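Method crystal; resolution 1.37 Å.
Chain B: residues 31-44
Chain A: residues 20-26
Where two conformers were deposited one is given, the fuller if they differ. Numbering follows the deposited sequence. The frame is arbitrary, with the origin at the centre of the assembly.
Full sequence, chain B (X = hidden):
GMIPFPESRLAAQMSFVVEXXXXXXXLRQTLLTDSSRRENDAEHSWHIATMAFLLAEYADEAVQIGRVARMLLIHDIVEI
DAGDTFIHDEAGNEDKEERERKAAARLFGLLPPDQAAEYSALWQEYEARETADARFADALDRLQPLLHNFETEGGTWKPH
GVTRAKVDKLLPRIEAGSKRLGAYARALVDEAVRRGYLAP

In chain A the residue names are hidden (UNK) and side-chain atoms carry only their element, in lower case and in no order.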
# COMPACT_ATOMS: atom_id res chain seq x y z
N LEU B 31 -1.54 3.27 -16.91
CA LEU B 31 -0.99 1.95 -17.02
C LEU B 31 0.21 1.85 -16.05
O LEU B 31 0.78 2.89 -15.58
CB LEU B 31 -0.62 1.68 -18.44
CG LEU B 31 -1.73 1.72 -19.50
CD1 LEU B 31 -1.11 1.58 -20.89
CD2 LEU B 31 -2.83 0.69 -19.27
N LEU B 32 0.59 0.61 -15.76
CA LEU B 32 1.84 0.37 -15.04
C LEU B 32 3.01 0.83 -15.83
O LEU B 32 2.89 1.11 -17.01
CB LEU B 32 1.98 -1.09 -14.67
CG LEU B 32 0.96 -1.76 -13.75
CD1 LEU B 32 1.47 -3.17 -13.48
CD2 LEU B 32 0.68 -1.00 -12.53
N THR B 33 4.16 1.02 -15.16
CA THR B 33 5.37 1.51 -15.86
C THR B 33 5.81 0.57 -16.97
O THR B 33 6.39 1.00 -17.95
CB THR B 33 6.58 1.77 -14.91
OG1 THR B 33 7.04 0.54 -14.35
CG2 THR B 33 6.16 2.73 -13.80
N ASP B 34 5.49 -0.71 -16.86
CA ASP B 34 5.70 -1.65 -17.95
C ASP B 34 4.60 -1.73 -19.01
O ASP B 34 4.68 -2.55 -19.94
CB ASP B 34 6.07 -3.05 -17.40
CG ASP B 34 4.90 -3.78 -16.78
OD1 ASP B 34 3.79 -3.24 -16.73
OD2 ASP B 34 5.12 -4.94 -16.37
N SER B 35 3.62 -0.83 -18.90
CA SER B 35 2.44 -0.77 -19.81
C SER B 35 1.61 -2.04 -19.90
O SER B 35 0.79 -2.20 -20.80
CB SER B 35 2.84 -0.32 -21.22
OG SER B 35 3.54 0.93 -21.24
N SER B 36 1.77 -2.96 -18.95
CA SER B 36 1.09 -4.25 -19.03
C SER B 36 -0.41 -4.23 -18.73
O SER B 36 -1.13 -5.06 -19.22
CB SER B 36 1.78 -5.25 -18.12
OG SER B 36 1.72 -4.91 -16.74
N ARG B 37 -0.84 -3.32 -17.88
CA ARG B 37 -2.22 -3.25 -17.41
C ARG B 37 -2.42 -1.92 -16.72
O ARG B 37 -1.48 -1.20 -16.37
CB ARG B 37 -2.51 -4.42 -16.44
CG ARG B 37 -1.72 -4.38 -15.17
CD ARG B 37 -2.23 -5.50 -14.21
NE ARG B 37 -1.45 -5.55 -12.98
CZ ARG B 37 -1.56 -4.68 -11.98
NH1 ARG B 37 -2.42 -3.66 -12.03
NH2 ARG B 37 -0.78 -4.80 -10.91
N ARG B 38 -3.69 -1.64 -16.47
CA ARG B 38 -4.11 -0.47 -15.69
C ARG B 38 -3.74 -0.61 -14.24
O ARG B 38 -3.92 -1.65 -13.63
CB ARG B 38 -5.62 -0.31 -15.83
CG ARG B 38 -6.04 0.05 -17.24
CD ARG B 38 -7.53 -0.02 -17.44
NE ARG B 38 -8.23 1.04 -16.71
CZ ARG B 38 -9.55 1.17 -16.70
NH1 ARG B 38 -10.33 0.37 -17.40
NH2 ARG B 38 -10.10 2.09 -15.94
N GLU B 39 -3.27 0.47 -13.63
CA GLU B 39 -3.07 0.55 -12.21
C GLU B 39 -4.39 0.57 -11.45
O GLU B 39 -5.33 1.19 -11.91
CB GLU B 39 -2.23 1.77 -11.86
CG GLU B 39 -1.74 1.85 -10.43
CD GLU B 39 -1.08 3.16 -10.06
OE1 GLU B 39 -1.47 4.20 -10.63
OE2 GLU B 39 -0.27 3.18 -9.12
N ASN B 40 -4.44 -0.10 -10.30
CA ASN B 40 -5.62 -0.02 -9.45
C ASN B 40 -5.41 0.88 -8.23
O ASN B 40 -4.30 1.27 -7.88
CB ASN B 40 -6.18 -1.39 -9.06
CG ASN B 40 -5.34 -2.15 -8.03
OD1 ASN B 40 -5.17 -1.66 -6.90
ND2 ASN B 40 -4.80 -3.31 -8.40
N ASP B 41 -6.51 1.22 -7.57
CA ASP B 41 -6.45 2.20 -6.49
C ASP B 41 -5.66 1.68 -5.29
O ASP B 41 -5.05 2.49 -4.60
CB ASP B 41 -7.85 2.58 -6.00
CG ASP B 41 -8.52 3.65 -6.81
OD1 ASP B 41 -7.96 4.18 -7.79
OD2 ASP B 41 -9.66 4.00 -6.38
N ALA B 42 -5.77 0.39 -4.97
CA ALA B 42 -5.12 -0.14 -3.80
C ALA B 42 -3.63 -0.12 -3.97
O ALA B 42 -2.89 0.38 -3.10
CB ALA B 42 -5.61 -1.56 -3.48
N GLU B 43 -3.08 -0.62 -5.08
CA GLU B 43 -1.66 -0.62 -5.27
C GLU B 43 -1.14 0.82 -5.43
O GLU B 43 -0.01 1.13 -5.05
CB GLU B 43 -1.27 -1.50 -6.43
CG GLU B 43 -1.76 -1.01 -7.78
CD GLU B 43 -1.71 -2.04 -8.88
OE1 GLU B 43 -1.20 -3.16 -8.65
OE2 GLU B 43 -2.15 -1.72 -9.99
N HIS B 44 -1.96 1.74 -5.95
CA HIS B 44 -1.57 3.13 -6.03
C HIS B 44 -1.41 3.72 -4.63
O HIS B 44 -0.40 4.42 -4.35
CB HIS B 44 -2.61 3.94 -6.81
CG HIS B 44 -2.23 5.38 -6.98
ND1 HIS B 44 -1.20 5.77 -7.79
CD2 HIS B 44 -2.73 6.50 -6.42
CE1 HIS B 44 -1.08 7.08 -7.72
NE2 HIS B 44 -1.99 7.55 -6.88
N UNK A 20 10.13 0.63 -7.67
CA UNK A 20 9.23 -0.22 -6.89
C UNK A 20 7.84 -0.30 -7.47
O UNK A 20 7.05 -1.11 -6.98
c UNK A 20 8.53 1.83 -3.54
c UNK A 20 10.67 -0.04 -4.78
c UNK A 20 8.66 1.49 -5.07
c UNK A 20 9.26 0.13 -5.37
N UNK A 21 7.50 0.47 -8.52
CA UNK A 21 6.32 0.15 -9.33
C UNK A 21 6.24 -1.33 -9.64
O UNK A 21 5.14 -1.91 -9.78
c UNK A 21 6.27 0.95 -10.65
o UNK A 21 4.67 0.29 -12.42
o UNK A 21 3.98 1.63 -10.81
c UNK A 21 4.86 0.93 -11.33
N UNK A 22 7.42 -1.95 -9.84
CA UNK A 22 7.48 -3.34 -10.26
C UNK A 22 6.89 -4.31 -9.26
O UNK A 22 6.55 -5.44 -9.62
c UNK A 22 10.99 -3.34 -11.95
c UNK A 22 8.92 -3.70 -10.56
c UNK A 22 11.68 -2.62 -13.09
c UNK A 22 9.50 -2.95 -11.75
n UNK A 22 13.14 -3.06 -13.16
N UNK A 23 6.71 -3.91 -8.01
CA UNK A 23 6.12 -4.82 -7.01
C UNK A 23 4.70 -5.20 -7.41
O UNK A 23 4.17 -6.25 -7.04
c UNK A 23 5.68 -4.38 -3.20
c UNK A 23 5.75 -5.14 -4.48
c UNK A 23 6.17 -4.21 -5.62
c UNK A 23 6.73 -6.33 -4.42
N UNK A 24 4.06 -4.31 -8.16
CA UNK A 24 2.67 -4.48 -8.60
C UNK A 24 2.50 -5.68 -9.53
O UNK A 24 1.38 -6.17 -9.64
c UNK A 24 2.00 -0.65 -9.04
c UNK A 24 2.20 -3.19 -9.30
c UNK A 24 2.20 0.52 -8.10
n UNK A 24 2.18 1.85 -8.82
c UNK A 24 2.15 -1.98 -8.32
N UNK A 25 3.59 -6.17 -10.11
CA UNK A 25 3.57 -7.25 -11.06
C UNK A 25 3.87 -8.61 -10.43
O UNK A 25 3.85 -9.61 -11.12
c UNK A 25 4.66 -7.00 -12.23
o UNK A 25 5.97 -7.15 -11.70
c UNK A 25 4.55 -5.68 -12.81
N UNK A 26 4.15 -8.65 -9.13
CA UNK A 26 4.51 -9.91 -8.43
C UNK A 26 3.24 -10.48 -7.83
O UNK A 26 2.57 -9.86 -6.97
c UNK A 26 6.81 -8.99 -7.90
c UNK A 26 5.56 -9.69 -7.35
c UNK A 26 5.92 -11.04 -6.66
c UNK A 26 7.53 -9.76 -9.01
O HOH W 1 5.68 -1.84 -13.79
O HOH W 2 1.63 2.52 -12.35
O HOH W 3 0.02 -7.93 -12.25

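Position 20 carries four side-chain carbons and no heteroatom. The first carbon forks, and one arm is two carbons long, the beta-branched pattern of isoleucine. The side chain is out of reach of the chain B stretch, so the atoms alone identify A:Ile20.

Position 21 has two carbons, the second bearing two oxygens: a short carboxylate. CA-to-CB points toward the chain B stretch, and one carboxylate oxygen lies 2.9 Å from B:Thr33 N; hence A:Asp21. That oxygen, A:Asp21 OD2, accepts from B:Thr33 N with an N-H...O angle of 166°, nearly linear. The same OD2 lies 3.1 Å from B:Thr33 OG1, and water 1 joins these two atoms, at 2.7 Å from A:Asp21 OD2 and 2.8 Å from B:Thr33 OG1.

Position 22 shows four carbons in a row ending in nitrogen. It is exposed and makes no contact with the chain B stretch; the atoms make it a lysine. The chain of A:Lys22 is extended beyond chi1 (m, then t throughout).

Position 23 has four carbons forked at the second, which distinguishes leucine from isoleucine. It is buried but out of reach of the partner stretch, and is A:Leu23.

Position 24 again has four carbons in a row and a terminal nitrogen, but this side chain is buried and its CA-to-CB bond points toward the chain B stretch. The terminal nitrogen lies 2.8 Å from B:Glu39 OE2, and CB is 3.5 Å from B:Glu43 OE1. This is A:Lys24. Its NZ donates to B:Glu39 OE2, a salt bridge between chains, and to A:Asp21 OD1 at 2.7 Å, a second one within its own chain. Its aliphatic part packs as well: A:Lys24 CD is 3.7 Å from B:Leu32 CD2.

Position 25 has one carbon carrying one oxygen and one carbon. The terminal carbon lies 3.7 Å from B:Asp34 OD2 and 4.0 Å from B:Leu32 CD1, and the residue is threonine. A:Thr25 OG1 donates to A:Lys22 O at 2.8 Å.

Position 26 repeats the isoleucine fork of four carbons, out of reach of the chain B stretch: A:Ile26.

The contact, burying 404 Å² in total, works through a 3-10 segment that presents A:Asp21 and A:Lys24 to the same partner. The aspartate divides its oxygens: OD2 holds the backbone at B:Thr33, in the type I turn from B:Leu32 to B:Ser35, and OD1 bonds the lysine. A:Lys24 contributes its backbone too, since B:Arg37 NH2 donates to A:Lys24 O at 2.9 Å (139°), with the oxygen near the guanidinium plane. B:Glu43 holds that guanidinium, through B:Arg37 NH2 to B:Glu43 OE1 and B:Arg37 NH1 to B:Glu43 OE2, both 2.8 Å.

Chain A (20-26) IDKLKTI
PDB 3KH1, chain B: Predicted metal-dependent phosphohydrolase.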